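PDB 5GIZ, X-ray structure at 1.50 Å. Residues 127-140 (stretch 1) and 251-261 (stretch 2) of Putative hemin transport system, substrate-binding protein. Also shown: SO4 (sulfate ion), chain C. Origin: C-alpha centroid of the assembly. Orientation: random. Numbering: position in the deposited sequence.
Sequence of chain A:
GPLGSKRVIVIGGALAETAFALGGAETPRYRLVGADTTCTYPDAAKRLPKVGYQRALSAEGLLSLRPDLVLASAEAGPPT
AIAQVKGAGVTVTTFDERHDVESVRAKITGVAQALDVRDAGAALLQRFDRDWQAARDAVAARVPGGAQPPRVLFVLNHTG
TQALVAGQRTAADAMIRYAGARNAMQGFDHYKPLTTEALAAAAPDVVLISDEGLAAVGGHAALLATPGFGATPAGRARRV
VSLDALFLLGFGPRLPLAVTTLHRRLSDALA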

# COMPACT_ATOMS: atom_id res chain seq x y z
N ARG A 127 -15.97 11.38 4.24
CA ARG A 127 -16.15 9.98 4.73
C ARG A 127 -14.85 9.42 5.28
O ARG A 127 -14.78 8.85 6.37
CB ARG A 127 -16.61 9.04 3.59
CG ARG A 127 -17.93 9.40 2.95
CD ARG A 127 -18.64 8.25 2.23
NE ARG A 127 -17.90 7.60 1.15
CZ ARG A 127 -17.78 8.07 -0.10
NH1 ARG A 127 -18.33 9.23 -0.49
NH2 ARG A 127 -17.08 7.35 -0.98
N PHE A 128 -13.79 9.58 4.49
CA PHE A 128 -12.47 9.15 4.86
C PHE A 128 -12.07 9.74 6.22
O PHE A 128 -11.60 9.02 7.11
CB PHE A 128 -11.47 9.53 3.77
CG PHE A 128 -10.09 9.17 4.09
CD1 PHE A 128 -9.28 10.03 4.81
CD2 PHE A 128 -9.54 7.96 3.66
CE1 PHE A 128 -7.97 9.75 5.08
CE2 PHE A 128 -8.23 7.66 3.94
CZ PHE A 128 -7.43 8.55 4.65
N ASP A 129 -12.26 11.05 6.38
CA ASP A 129 -11.87 11.72 7.62
C ASP A 129 -12.64 11.25 8.83
O ASP A 129 -12.07 11.07 9.89
CB ASP A 129 -12.03 13.24 7.49
CG ASP A 129 -10.96 13.90 6.63
OD1 ASP A 129 -9.95 13.24 6.26
OD2 ASP A 129 -11.08 15.13 6.31
N ARG A 130 -13.93 10.94 8.65
CA ARG A 130 -14.75 10.39 9.72
C ARG A 130 -14.23 9.00 10.07
O ARG A 130 -14.06 8.66 11.24
CB ARG A 130 -16.22 10.37 9.26
CG ARG A 130 -17.21 9.87 10.27
CD ARG A 130 -18.62 10.18 9.77
NE ARG A 130 -18.98 9.52 8.50
CZ ARG A 130 -19.31 10.12 7.34
NH1 ARG A 130 -19.33 11.45 7.21
NH2 ARG A 130 -19.63 9.36 6.28
N ASP A 131 -14.00 8.19 9.05
CA ASP A 131 -13.48 6.87 9.32
C ASP A 131 -12.10 6.89 9.97
O ASP A 131 -11.76 6.06 10.84
CB ASP A 131 -13.44 6.04 8.04
CG ASP A 131 -14.81 5.70 7.50
OD1 ASP A 131 -15.82 5.81 8.20
OD2 ASP A 131 -14.90 5.30 6.36
N TRP A 132 -11.27 7.83 9.52
CA TRP A 132 -9.95 7.96 10.11
C TRP A 132 -10.01 8.29 11.61
O TRP A 132 -9.28 7.73 12.42
CB TRP A 132 -9.15 8.97 9.36
CG TRP A 132 -7.74 9.10 9.88
CD1 TRP A 132 -7.19 10.21 10.37
CD2 TRP A 132 -6.73 8.08 9.94
NE1 TRP A 132 -5.90 9.97 10.76
CE2 TRP A 132 -5.60 8.66 10.53
CE3 TRP A 132 -6.70 6.74 9.60
CZ2 TRP A 132 -4.41 7.98 10.71
CZ3 TRP A 132 -5.52 6.03 9.83
CH2 TRP A 132 -4.38 6.67 10.34
N GLN A 133 -10.85 9.24 11.99
CA GLN A 133 -10.99 9.54 13.39
C GLN A 133 -11.44 8.32 14.21
O GLN A 133 -10.92 8.07 15.29
CB GLN A 133 -11.96 10.72 13.61
CG GLN A 133 -12.08 11.09 15.08
CD GLN A 133 -10.78 11.62 15.64
OE1 GLN A 133 -10.27 12.64 15.16
NE2 GLN A 133 -10.22 10.93 16.67
N ALA A 134 -12.36 7.55 13.68
CA ALA A 134 -12.81 6.31 14.32
C ALA A 134 -11.67 5.33 14.46
O ALA A 134 -11.55 4.68 15.46
CB ALA A 134 -13.99 5.73 13.55
N ALA A 135 -10.84 5.18 13.44
CA ALA A 135 -9.70 4.28 13.50
C ALA A 135 -8.70 4.76 14.57
O ALA A 135 -8.21 3.98 15.39
CB ALA A 135 -9.06 4.21 12.12
N ARG A 136 -8.42 6.05 14.61
CA ARG A 136 -7.56 6.63 15.65
C ARG A 136 -8.11 6.27 17.03
O ARG A 136 -7.35 5.86 17.89
CB ARG A 136 -7.52 8.13 15.54
CG ARG A 136 -6.71 8.66 14.41
CD ARG A 136 -5.24 8.37 14.52
NE ARG A 136 -4.46 9.40 13.84
CZ ARG A 136 -3.12 9.42 13.79
NH1 ARG A 136 -2.43 8.42 14.38
NH2 ARG A 136 -2.49 10.42 13.16
N ASP A 137 -9.42 6.45 17.21
CA ASP A 137 -10.11 6.10 18.46
C ASP A 137 -9.98 4.64 18.82
O ASP A 137 -9.73 4.31 19.98
CB ASP A 137 -11.61 6.46 18.41
CG ASP A 137 -11.87 7.97 18.42
OD1 ASP A 137 -10.90 8.76 18.64
OD2 ASP A 137 -13.06 8.35 18.19
N ALA A 138 -10.15 3.77 17.83
CA ALA A 138 -10.05 2.32 18.06
C ALA A 138 -8.63 1.94 18.54
O ALA A 138 -8.43 1.16 19.48
CB ALA A 138 -10.41 1.57 16.80
N VAL A 139 -7.62 2.50 17.91
CA VAL A 139 -6.22 2.22 18.25
C VAL A 139 -5.88 2.75 19.64
O VAL A 139 -5.29 2.04 20.48
CB VAL A 139 -5.27 2.78 17.19
CG1 VAL A 139 -3.81 2.68 17.62
CG2 VAL A 139 -5.48 2.03 15.90
N ALA A 140 -6.34 3.97 19.92
CA ALA A 140 -6.04 4.64 21.18
C ALA A 140 -6.69 3.92 22.38
O ALA A 140 -6.17 4.04 23.47
CB ALA A 140 -6.47 6.09 21.12
N PHE A 251 -1.71 2.70 1.18
CA PHE A 251 -1.96 4.13 1.49
C PHE A 251 -2.99 4.72 0.54
O PHE A 251 -2.72 5.66 -0.22
CB PHE A 251 -0.62 4.92 1.55
CG PHE A 251 -0.03 4.85 2.88
CD1 PHE A 251 0.77 3.78 3.24
CD2 PHE A 251 -0.42 5.74 3.87
CE1 PHE A 251 1.26 3.66 4.50
CE2 PHE A 251 0.03 5.59 5.17
CZ PHE A 251 0.85 4.55 5.49
N GLY A 252 -4.18 4.13 0.55
CA GLY A 252 -5.30 4.60 -0.20
C GLY A 252 -6.57 4.83 0.63
O GLY A 252 -6.50 4.96 1.87
N PRO A 253 -7.73 4.87 -0.02
CA PRO A 253 -8.94 5.26 0.69
C PRO A 253 -9.37 4.29 1.77
O PRO A 253 -10.28 4.58 2.52
CB PRO A 253 -9.99 5.45 -0.42
CG PRO A 253 -9.45 4.67 -1.55
CD PRO A 253 -7.97 4.70 -1.47
N ARG A 254 -8.79 3.09 1.79
CA ARG A 254 -9.09 2.13 2.87
C ARG A 254 -8.16 2.21 4.04
O ARG A 254 -8.19 1.38 4.94
CB ARG A 254 -9.07 0.67 2.33
CG ARG A 254 -10.15 0.35 1.31
CD ARG A 254 -10.14 -1.12 0.87
NE ARG A 254 -8.95 -1.45 0.11
CZ ARG A 254 -8.49 -2.70 -0.11
NH1 ARG A 254 -9.06 -3.75 0.49
NH2 ARG A 254 -7.42 -2.90 -0.86
N LEU A 255 -7.35 3.28 4.09
CA LEU A 255 -6.38 3.40 5.17
C LEU A 255 -7.03 3.21 6.57
O LEU A 255 -6.49 2.51 7.40
CB LEU A 255 -5.63 4.74 5.11
CG LEU A 255 -4.54 4.89 6.17
CD1 LEU A 255 -3.34 4.00 5.99
CD2 LEU A 255 -4.08 6.33 6.21
N PRO A 256 -8.16 3.85 6.86
CA PRO A 256 -8.76 3.70 8.19
C PRO A 256 -9.10 2.25 8.52
O PRO A 256 -8.77 1.79 9.62
CB PRO A 256 -9.99 4.58 8.12
CG PRO A 256 -9.63 5.62 7.08
CD PRO A 256 -8.92 4.80 6.02
N LEU A 257 -9.63 1.53 7.55
CA LEU A 257 -9.92 0.10 7.75
C LEU A 257 -8.69 -0.73 7.85
O LEU A 257 -8.62 -1.64 8.66
CB LEU A 257 -10.81 -0.41 6.62
CG LEU A 257 -11.28 -1.86 6.73
CD1 LEU A 257 -12.14 -2.10 7.95
CD2 LEU A 257 -11.97 -2.21 5.42
N ALA A 258 -7.69 -0.42 7.03
CA ALA A 258 -6.43 -1.12 7.10
C ALA A 258 -5.74 -0.97 8.47
O ALA A 258 -5.23 -1.94 9.02
CB ALA A 258 -5.49 -0.65 6.01
N VAL A 259 -5.70 0.25 8.99
CA VAL A 259 -5.14 0.48 10.31
C VAL A 259 -6.00 -0.22 11.40
O VAL A 259 -5.45 -0.88 12.26
CB VAL A 259 -5.01 1.98 10.56
CG1 VAL A 259 -4.69 2.27 12.03
CG2 VAL A 259 -3.93 2.59 9.70
N THR A 260 -7.33 -0.16 11.33
CA THR A 260 -8.16 -0.85 12.28
C THR A 260 -7.89 -2.35 12.22
O THR A 260 -7.83 -3.03 13.26
CB THR A 260 -9.63 -0.55 11.97
OG1 THR A 260 -9.83 0.85 12.06
CG2 THR A 260 -10.55 -1.21 12.96
N THR A 261 -7.72 -2.90 11.03
CA THR A 261 -7.53 -4.30 10.84
C THR A 261 -6.19 -4.76 11.33
O THR A 261 -6.09 -5.79 12.05
CB THR A 261 -7.67 -4.68 9.35
OG1 THR A 261 -9.00 -4.30 8.91
CG2 THR A 261 -7.51 -6.18 9.10
S SO4 C . 0.99 11.24 11.18
O1 SO4 C . -0.02 11.11 10.19
O2 SO4 C . 1.47 12.65 11.34
O3 SO4 C . 0.54 10.72 12.48
O4 SO4 C . 2.19 10.52 10.90
O HOH W 1 -12.47 5.13 4.99

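Two helical segments far apart in sequence pack almost parallel, their axes 13° apart and 8.5 Å at closest approach, burying 470 Å² in a contact built round Pro256, Phe128 and Trp132. No direct hydrogen bond crosses between the stretches; apolar packing does most of the work. Pro256, in the first turn of its helix, points toward the partner and sits as a knob among Phe128, Asp131, Trp132 and Ala135. Its ring is compact enough to let the backbones close in, with the CA atoms of Trp132 and Pro256 4.8 Å apart; Pro256 CG lies 3.7 Å from Trp132 N, and Pro256 CB 3.6 Å from Asp131 O. So early in the helix, the missing amide hydrogen of proline costs no helical bond within the stretch.

Phe128 leaves its helix sideways, but with chi1 t the end of its ring comes nearer. Pro256 CG covers one face, Phe128 CE2 meets Pro256 CD at 3.6 Å, and the ring edge faces the carbonyls of the turn, Phe128 CD2 lying 3.6 Å from Pro253 O. Gly252 O, also at that edge, accepts the Leu255 N bond (2.9 Å) within the type I turn. Trp132, one helical turn on and also t, brings its CZ3 to 3.8 Å from Val259 CG2 and 3.9 Å from Leu255 CD2.

Further along, small Ala135 allows close approach: its CB is 3.4 Å from Thr260 OG1, whose hydroxyl is satisfied by donating to Pro256 O (2.8 Å). Val139 CG2 and Val259 CG1, 4.0 Å apart, extend the apolar strip. At the exposed margin, water 1 bridges the stretches, donating to Asp131 OD2 (2.8 Å from the water O) and weakly to Pro253 O (3.3 Å from the same O). Arg136 points away, and its NH2 donates to sulfate O3 (3.1 Å).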